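Local structure of nuclease NucT (Helicobacter pylori, 6EHI) at residues K6-L12 / E134-D140. The protein is a bacterial nuclease built on the phospholipase D-like fold, present here as an assembly of two copies. The protein carries 1 engineered substitution. Coordinates in Å, arbitrary orientation, origin at the centre of the assembly. Residues are numbered along the deposited sequence.
Sequences KNSLFVL and EVLLKTD
Run strands 7-12 and 134-139 antiparallel, axes 4.7 Å apart at 165°, with N7 opposite T139 and L12 opposite E134. S8/K138, F10/L136 and L12/E134 are the hydrogen-bonded pairs: S8 N to K138 O and F10 N to L136 O are each 2.7 Å, L12 N to E134 O 2.8 Å, and each is answered by a bond in the reverse direction. L12 (m, p), L136 (t, t) and E134 bury most surface, all on one face. L12 CD1 lies 4.2 Å from L136 CB, L12 CB 3.8 Å from E134 CB, and F10 CD1 3.9 Å from L136 CD2; F129 of helix 126-130 covers L12 and L136, while the E134 carboxylate turns away to S121. L9, V11, V135 and L137 share the other face, where V11 packs on Q107 of the second subunit and L137 on that subunit's own L137. Beyond N7, K6 N bonds D140 OD1 at 2.9 Å. Strand 134-139 also pairs with strand 116-120, and 7-12 is the outermost strand within the chain at this edge of the mixed sheet of the PLD-like fold.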
loop_
_atom_site.group_PDB
_atom_site.type_symbol
_atom_site.label_atom_id
_atom_site.label_comp_id
_atom_site.label_asym_id
_atom_site.label_seq_id
_atom_site.Cartn_x
_atom_site.Cartn_y
_atom_site.Cartn_z
ATOM N N LYS A 6 -14.548 5.707 11.234
ATOM C CA LYS A 6 -13.353 5.998 11.915
ATOM C C LYS A 6 -12.251 5.430 11.062
ATOM O O LYS A 6 -12.297 4.218 10.786
ATOM C CB LYS A 6 -13.421 5.263 13.247
ATOM C CG LYS A 6 -12.114 5.147 14.009
ATOM C CD LYS A 6 -11.592 6.451 14.520
ATOM C CE LYS A 6 -10.516 6.170 15.596
ATOM N NZ LYS A 6 -9.462 7.234 15.592
ATOM N N ASN A 7 -11.365 6.306 10.610
ATOM C CA ASN A 7 -10.076 5.920 10.038
ATOM C C ASN A 7 -9.071 5.842 11.127
ATOM O O ASN A 7 -8.898 6.773 11.928
ATOM C CB ASN A 7 -9.637 6.867 8.932
ATOM C CG ASN A 7 -10.385 6.665 7.644
ATOM O OD1 ASN A 7 -11.223 5.770 7.535
ATOM N ND2 ASN A 7 -10.174 7.567 6.672
ATOM N N SER A 8 -8.398 4.720 11.236
ATOM C CA SER A 8 -7.195 4.657 12.036
ATOM C C SER A 8 -5.942 4.481 11.206
ATOM O O SER A 8 -5.776 3.465 10.566
ATOM C CB SER A 8 -7.251 3.645 13.157
ATOM O OG SER A 8 -8.404 3.926 13.924
ATOM N N LEU A 9 -5.141 5.535 11.143
ATOM C CA LEU A 9 -3.840 5.493 10.444
ATOM C C LEU A 9 -2.696 5.169 11.344
ATOM O O LEU A 9 -2.465 5.810 12.398
ATOM C CB LEU A 9 -3.572 6.809 9.732
ATOM C CG LEU A 9 -2.232 7.002 9.000
ATOM C CD1 LEU A 9 -2.161 6.056 7.781
ATOM C CD2 LEU A 9 -2.143 8.448 8.617
ATOM N N PHE A 10 -1.879 4.217 10.901
ATOM C CA PHE A 10 -0.625 3.958 11.530
ATOM C C PHE A 10 0.518 4.269 10.566
ATOM O O PHE A 10 0.578 3.786 9.455
ATOM C CB PHE A 10 -0.513 2.516 11.975
ATOM C CG PHE A 10 -1.628 2.053 12.874
ATOM C CD1 PHE A 10 -2.798 1.571 12.321
ATOM C CD2 PHE A 10 -1.533 2.169 14.265
ATOM C CE1 PHE A 10 -3.848 1.199 13.132
ATOM C CE2 PHE A 10 -2.582 1.785 15.090
ATOM C CZ PHE A 10 -3.727 1.305 14.503
ATOM N N VAL A 11 1.477 5.045 11.061
ATOM C CA VAL A 11 2.608 5.398 10.250
ATOM C C VAL A 11 3.802 4.640 10.826
ATOM O O VAL A 11 4.243 4.867 11.989
ATOM C CB VAL A 11 2.899 6.919 10.123
ATOM C CG1 VAL A 11 4.156 7.107 9.280
ATOM C CG2 VAL A 11 1.638 7.725 9.666
ATOM N N LEU A 12 4.364 3.776 10.011
ATOM C CA LEU A 12 5.490 2.959 10.394
ATOM C C LEU A 12 6.816 3.591 9.925
ATOM O O LEU A 12 6.829 4.286 8.929
ATOM C CB LEU A 12 5.324 1.543 9.806
ATOM C CG LEU A 12 4.223 0.702 10.401
ATOM C CD1 LEU A 12 2.880 1.151 9.795
ATOM C CD2 LEU A 12 4.444 -0.770 10.228
ATOM N N GLU A 134 6.201 2.641 6.318
ATOM C CA GLU A 134 5.001 2.079 5.699
ATOM C C GLU A 134 3.872 2.902 6.183
ATOM O O GLU A 134 3.987 3.637 7.197
ATOM C CB GLU A 134 4.728 0.624 6.198
ATOM C CG GLU A 134 5.857 -0.328 5.955
ATOM C CD GLU A 134 5.889 -0.974 4.579
ATOM O OE1 GLU A 134 5.167 -0.586 3.628
ATOM O OE2 GLU A 134 6.780 -1.827 4.396
ATOM N N VAL A 135 2.729 2.680 5.603
ATOM C CA VAL A 135 1.484 3.092 6.210
ATOM C C VAL A 135 0.517 1.932 6.277
ATOM O O VAL A 135 0.371 1.120 5.297
ATOM C CB VAL A 135 0.843 4.330 5.589
ATOM C CG1 VAL A 135 1.696 5.568 5.801
ATOM C CG2 VAL A 135 0.530 4.133 4.120
ATOM N N LEU A 136 -0.294 1.929 7.334
ATOM C CA LEU A 136 -1.356 0.904 7.503
ATOM C C LEU A 136 -2.611 1.653 7.922
ATOM O O LEU A 136 -2.564 2.429 8.941
ATOM C CB LEU A 136 -0.952 -0.126 8.535
ATOM C CG LEU A 136 -1.796 -1.386 8.568
ATOM C CD1 LEU A 136 -0.926 -2.548 9.017
ATOM C CD2 LEU A 136 -2.913 -1.218 9.537
ATOM N N LEU A 137 -3.682 1.519 7.171
ATOM C CA LEU A 137 -4.969 2.166 7.483
ATOM C C LEU A 137 -6.031 1.154 7.811
ATOM O O LEU A 137 -6.244 0.200 7.062
ATOM C CB LEU A 137 -5.439 3.026 6.344
ATOM C CG LEU A 137 -6.726 3.807 6.764
ATOM C CD1 LEU A 137 -6.285 5.212 7.042
ATOM C CD2 LEU A 137 -7.819 3.777 5.777
ATOM N N LYS A 138 -6.643 1.317 8.961
ATOM C CA LYS A 138 -7.845 0.584 9.381
ATOM C C LYS A 138 -9.053 1.470 9.247
ATOM O O LYS A 138 -8.992 2.660 9.640
ATOM C CB LYS A 138 -7.715 0.193 10.829
ATOM C CG LYS A 138 -8.848 -0.618 11.410
ATOM C CD LYS A 138 -8.536 -0.946 12.887
ATOM C CE LYS A 138 -9.752 -1.500 13.601
ATOM N NZ LYS A 138 -9.439 -1.500 15.055
ATOM N N THR A 139 -10.070 0.951 8.603
ATOM C CA THR A 139 -11.351 1.653 8.546
ATOM C C THR A 139 -12.518 0.764 8.765
ATOM O O THR A 139 -12.508 -0.421 8.404
ATOM C CB THR A 139 -11.509 2.503 7.282
ATOM O OG1 THR A 139 -12.713 3.309 7.339
ATOM C CG2 THR A 139 -11.606 1.666 6.067
ATOM N N ASP A 140 -13.577 1.342 9.358
ATOM C CA ASP A 140 -14.898 0.686 9.443
ATOM C C ASP A 140 -15.937 1.324 8.510
ATOM O O ASP A 140 -17.149 1.139 8.670
ATOM C CB ASP A 140 -15.405 0.668 10.896
ATOM C CG ASP A 140 -15.697 2.031 11.432
ATOM O OD1 ASP A 140 -15.461 3.040 10.740
ATOM O OD2 ASP A 140 -16.203 2.132 12.579
#